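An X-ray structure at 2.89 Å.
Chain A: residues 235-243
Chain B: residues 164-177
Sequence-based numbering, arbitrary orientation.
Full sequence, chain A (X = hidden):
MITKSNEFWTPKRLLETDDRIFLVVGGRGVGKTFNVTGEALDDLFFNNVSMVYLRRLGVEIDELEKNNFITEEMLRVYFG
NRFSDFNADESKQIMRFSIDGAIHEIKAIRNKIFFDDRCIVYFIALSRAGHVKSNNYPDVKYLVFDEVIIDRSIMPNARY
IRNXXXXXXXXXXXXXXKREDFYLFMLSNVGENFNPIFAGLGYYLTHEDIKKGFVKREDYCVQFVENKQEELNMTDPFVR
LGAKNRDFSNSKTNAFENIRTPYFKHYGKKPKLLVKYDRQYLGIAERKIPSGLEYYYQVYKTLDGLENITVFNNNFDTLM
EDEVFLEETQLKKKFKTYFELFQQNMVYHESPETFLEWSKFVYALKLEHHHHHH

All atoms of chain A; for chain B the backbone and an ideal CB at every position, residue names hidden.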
# COMPACT_ATOMS: atom_id res chain seq x y z
N THR A 235 -44.26 17.03 3.17
CA THR A 235 -44.31 17.98 2.06
C THR A 235 -42.98 18.03 1.32
O THR A 235 -42.95 18.23 0.10
CB THR A 235 -44.67 19.38 2.56
OG1 THR A 235 -43.57 19.93 3.30
CG2 THR A 235 -45.88 19.30 3.47
N ASP A 236 -41.88 17.84 2.03
CA ASP A 236 -40.56 17.80 1.41
C ASP A 236 -40.39 16.49 0.67
O ASP A 236 -40.59 15.42 1.26
CB ASP A 236 -39.49 17.96 2.49
CG ASP A 236 -38.07 18.00 1.93
OD1 ASP A 236 -37.88 17.68 0.74
OD2 ASP A 236 -37.15 18.34 2.70
N PRO A 237 -40.03 16.51 -0.62
CA PRO A 237 -39.86 15.24 -1.34
C PRO A 237 -38.71 14.42 -0.80
O PRO A 237 -38.79 13.18 -0.76
CB PRO A 237 -39.62 15.67 -2.79
CG PRO A 237 -40.06 17.09 -2.87
CD PRO A 237 -39.82 17.67 -1.51
N PHE A 238 -37.62 15.08 -0.39
CA PHE A 238 -36.46 14.35 0.11
C PHE A 238 -36.83 13.48 1.30
O PHE A 238 -36.34 12.35 1.44
CB PHE A 238 -35.34 15.32 0.49
CG PHE A 238 -34.72 16.01 -0.70
CD1 PHE A 238 -33.75 15.37 -1.45
CD2 PHE A 238 -35.09 17.30 -1.05
CE1 PHE A 238 -33.17 15.99 -2.54
CE2 PHE A 238 -34.51 17.93 -2.14
CZ PHE A 238 -33.56 17.28 -2.89
N VAL A 239 -37.71 13.99 2.18
CA VAL A 239 -38.16 13.20 3.32
C VAL A 239 -39.01 12.02 2.86
O VAL A 239 -38.85 10.89 3.35
CB VAL A 239 -38.93 14.09 4.31
CG1 VAL A 239 -39.53 13.25 5.42
CG2 VAL A 239 -38.01 15.17 4.87
N ARG A 240 -39.92 12.25 1.90
CA ARG A 240 -40.76 11.16 1.42
C ARG A 240 -39.91 10.07 0.75
O ARG A 240 -40.18 8.88 0.93
CB ARG A 240 -41.81 11.67 0.44
CG ARG A 240 -42.81 12.65 1.03
CD ARG A 240 -44.00 12.84 0.09
NE ARG A 240 -43.61 13.31 -1.24
CZ ARG A 240 -43.71 14.57 -1.66
NH1 ARG A 240 -44.20 15.51 -0.87
NH2 ARG A 240 -43.32 14.88 -2.89
N LEU A 241 -38.90 10.47 -0.01
CA LEU A 241 -38.04 9.49 -0.67
C LEU A 241 -37.34 8.61 0.35
O LEU A 241 -37.22 7.40 0.16
CB LEU A 241 -37.03 10.20 -1.56
CG LEU A 241 -36.10 9.30 -2.38
CD1 LEU A 241 -36.89 8.52 -3.41
CD2 LEU A 241 -35.02 10.13 -3.04
N GLY A 242 -36.86 9.21 1.45
CA GLY A 242 -36.22 8.42 2.49
C GLY A 242 -37.19 7.46 3.15
O GLY A 242 -36.83 6.31 3.44
N ALA A 243 -38.42 7.91 3.40
CA ALA A 243 -39.41 7.03 4.01
C ALA A 243 -39.72 5.85 3.10
O ALA A 243 -39.94 4.73 3.58
CB ALA A 243 -40.68 7.81 4.33
N UNK B 164 -25.84 1.48 -1.63
CA UNK B 164 -25.49 2.82 -2.10
C UNK B 164 -26.58 3.83 -1.76
O UNK B 164 -26.29 4.93 -1.30
CB UNK B 164 -25.24 2.81 -3.61
N UNK B 165 -27.85 3.47 -1.99
CA UNK B 165 -28.91 4.46 -1.81
C UNK B 165 -29.02 4.89 -0.35
O UNK B 165 -29.28 6.06 -0.06
CB UNK B 165 -30.25 3.90 -2.29
N UNK B 166 -28.83 3.96 0.59
CA UNK B 166 -28.84 4.33 1.99
C UNK B 166 -27.70 5.30 2.31
O UNK B 166 -27.88 6.26 3.06
CB UNK B 166 -28.74 3.08 2.87
N UNK B 167 -26.52 5.06 1.73
CA UNK B 167 -25.41 5.98 1.91
C UNK B 167 -25.73 7.33 1.28
O UNK B 167 -25.40 8.39 1.84
CB UNK B 167 -24.13 5.40 1.31
N UNK B 168 -26.38 7.32 0.12
CA UNK B 168 -26.76 8.57 -0.54
C UNK B 168 -27.77 9.34 0.30
O UNK B 168 -27.60 10.54 0.54
CB UNK B 168 -27.34 8.29 -1.93
N UNK B 169 -28.81 8.66 0.78
CA UNK B 169 -29.84 9.34 1.56
C UNK B 169 -29.25 9.95 2.83
O UNK B 169 -29.66 11.04 3.25
CB UNK B 169 -30.97 8.37 1.92
N UNK B 170 -28.31 9.25 3.47
CA UNK B 170 -27.65 9.81 4.65
C UNK B 170 -26.92 11.11 4.32
O UNK B 170 -27.00 12.08 5.07
CB UNK B 170 -26.67 8.80 5.24
N UNK B 171 -26.23 11.14 3.18
CA UNK B 171 -25.52 12.35 2.78
C UNK B 171 -26.49 13.48 2.46
O UNK B 171 -26.21 14.65 2.74
CB UNK B 171 -24.63 12.07 1.57
N UNK B 172 -27.64 13.16 1.85
CA UNK B 172 -28.65 14.19 1.60
C UNK B 172 -29.09 14.81 2.92
O UNK B 172 -29.22 16.04 3.03
CB UNK B 172 -29.85 13.61 0.86
N UNK B 173 -29.32 13.98 3.94
CA UNK B 173 -29.74 14.49 5.24
C UNK B 173 -28.65 15.31 5.91
O UNK B 173 -28.93 16.35 6.51
CB UNK B 173 -30.15 13.33 6.15
N UNK B 174 -27.40 14.86 5.82
CA UNK B 174 -26.31 15.58 6.48
C UNK B 174 -26.12 16.96 5.86
O UNK B 174 -25.98 17.96 6.57
CB UNK B 174 -25.01 14.78 6.39
N UNK B 175 -26.12 17.03 4.53
CA UNK B 175 -25.93 18.29 3.81
C UNK B 175 -27.17 19.18 3.89
O UNK B 175 -27.04 20.42 3.91
CB UNK B 175 -25.58 18.01 2.35
N UNK B 176 -28.36 18.59 3.93
CA UNK B 176 -29.63 19.33 3.93
C UNK B 176 -30.32 19.09 5.28
O UNK B 176 -30.82 17.99 5.53
CB UNK B 176 -30.53 18.90 2.77
N UNK B 177 -30.38 20.12 6.12
CA UNK B 177 -30.95 20.00 7.46
C UNK B 177 -32.05 21.03 7.65
O UNK B 177 -31.78 22.23 7.79
CB UNK B 177 -29.87 20.17 8.53

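Two helices frame this contact: 237-243 of chain A and the one that begins at position 164 of chain B. Their axes approach to 10.8 Å and their N-to-C directions differ by 150°, so the start of one lies near the end of the other. The direction of each CA-to-CB bond sorts the positions of chain B.

Position 164 is out of reach, with helical angles (-57/-45) that leave the choice wide; it is E164(B), whose carboxylate is bonded elsewhere in the structure.

At position 165 the CB points toward chain A, yet nothing there lies within 5.5 Å of it. Only a long side chain can bridge the gap: the ideal CB is 7.9 Å from CD2 of L241(A). The methyls there favour methionine or an aromatic. CZ of F165(B) comes 3.9 Å from CD2 of L241(A), which sits at the edge of the ring, near its plane.

Positions 166, 167 and 168 are out of reach, and chain A sets no preference among helix-compatible residues. They are T166(B), V167(B) and L168(B).

Position 169 points toward chain A where the backbones are close: its CA is 6.5 Å from CA of G242(A), and its ideal CB is 5.3 Å from the same glycine atom. The CA of G242(A) offers a carbon to pack against and L241(A) adds an apolar wall, so leucine, isoleucine or methionine would suit. L169(B), with chi1 m and chi2 t, places CD1 3.8 Å from CA of G242(A) and CD2 4.1 Å from CD2 of L241(A).

Positions 170 and 171 are again unconstrained by chain A; they hold N170(B) and L171(B).

At position 172 the CB points toward chain A and lies 4.9 Å from CD1 of F238(A). A medium-sized apolar residue, such as valine, isoleucine or leucine, could meet the ring. I172(B) does so with its gamma methyl: CG2 is 3.6 Å from CD1 of F238(A), an oblique approach.

Position 173 points sideways and would tolerate a polar residue; E173(B) makes no contact with this stretch of chain A. Positions 174 and 175 are out of reach and would suit many residues: T174(B), whose OG1 donates to O of N170(B) at 2.8 Å, and I175(B).

Position 176 is the first to leave helical angles (-114/110). Its CB points toward chain A but has nothing there within 5.5 Å. Farther out lie the F238(A) ring and the carboxylate of D236(A), whose OD1 accepts the capping bond from N of F238(A) at 2.8 Å while OD2 remains available to a partner. A long cationic side chain fits best, lysine or arginine. K176(B) extends through three t angles; its CE passes 3.7 Å from CD2 of F238(A), and its NZ donates to OD2 of D236(A) at 2.6 Å, a hydrogen-bonded salt bridge.

Position 177 is out of reach and equally free. R177(B) is poorly ordered, although its NH1 is modelled donating to O of T174(B) at 2.7 Å.

Chain B 164-177: EFTVLLNLIETIKR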
# COMPACT_ATOMS: atom_id res chain seq x y z
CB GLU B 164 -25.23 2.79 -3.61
CG GLU B 164 -25.15 4.17 -4.25
CD GLU B 164 -24.31 4.18 -5.51
OE1 GLU B 164 -23.29 3.46 -5.56
OE2 GLU B 164 -24.67 4.90 -6.46
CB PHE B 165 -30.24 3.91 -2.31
CG PHE B 165 -31.15 4.98 -2.84
CD1 PHE B 165 -30.92 5.53 -4.09
CD2 PHE B 165 -32.22 5.44 -2.10
CE1 PHE B 165 -31.75 6.52 -4.59
CE2 PHE B 165 -33.06 6.43 -2.59
CZ PHE B 165 -32.82 6.97 -3.84
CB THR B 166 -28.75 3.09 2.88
OG1 THR B 166 -29.88 2.24 2.64
CG2 THR B 166 -28.73 3.49 4.35
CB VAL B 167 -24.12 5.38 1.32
CG1 VAL B 167 -22.98 6.39 1.40
CG2 VAL B 167 -23.76 4.09 2.04
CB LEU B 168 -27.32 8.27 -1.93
CG LEU B 168 -27.87 9.44 -2.73
CD1 LEU B 168 -26.94 10.63 -2.69
CD2 LEU B 168 -28.13 9.01 -4.17
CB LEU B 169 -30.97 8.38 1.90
CG LEU B 169 -31.90 7.99 0.75
CD1 LEU B 169 -32.91 6.95 1.23
CD2 LEU B 169 -32.61 9.20 0.18
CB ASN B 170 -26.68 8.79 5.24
CG ASN B 170 -27.36 7.77 6.13
OD1 ASN B 170 -27.40 6.58 5.82
ND2 ASN B 170 -27.87 8.23 7.27
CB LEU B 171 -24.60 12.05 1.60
CG LEU B 171 -23.61 13.14 1.19
CD1 LEU B 171 -22.73 13.57 2.34
CD2 LEU B 171 -22.75 12.63 0.04
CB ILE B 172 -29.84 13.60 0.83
CG1 ILE B 172 -29.40 12.94 -0.48
CG2 ILE B 172 -30.88 14.68 0.55
CD1 ILE B 172 -29.16 13.91 -1.61
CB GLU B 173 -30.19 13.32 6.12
CG GLU B 173 -30.97 13.73 7.36
CD GLU B 173 -31.23 12.57 8.29
OE1 GLU B 173 -30.65 11.49 8.09
OE2 GLU B 173 -32.05 12.74 9.22
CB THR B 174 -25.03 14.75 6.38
OG1 THR B 174 -25.28 13.42 6.84
CG2 THR B 174 -23.93 15.35 7.24
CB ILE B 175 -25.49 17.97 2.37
CG1 ILE B 175 -24.13 17.24 2.42
CG2 ILE B 175 -25.42 19.22 1.52
CD1 ILE B 175 -23.49 16.96 1.08
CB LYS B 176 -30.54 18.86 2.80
CG LYS B 176 -31.87 19.58 2.69
CD LYS B 176 -32.88 18.72 1.93
CE LYS B 176 -34.27 19.33 1.92
NZ LYS B 176 -34.86 19.48 3.28
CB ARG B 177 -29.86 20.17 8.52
CG ARG B 177 -28.67 19.24 8.33
CD ARG B 177 -27.59 19.45 9.38
NE ARG B 177 -27.04 20.80 9.38
CZ ARG B 177 -26.17 21.26 8.49
NH1 ARG B 177 -25.74 20.49 7.50
NH2 ARG B 177 -25.73 22.51 8.59
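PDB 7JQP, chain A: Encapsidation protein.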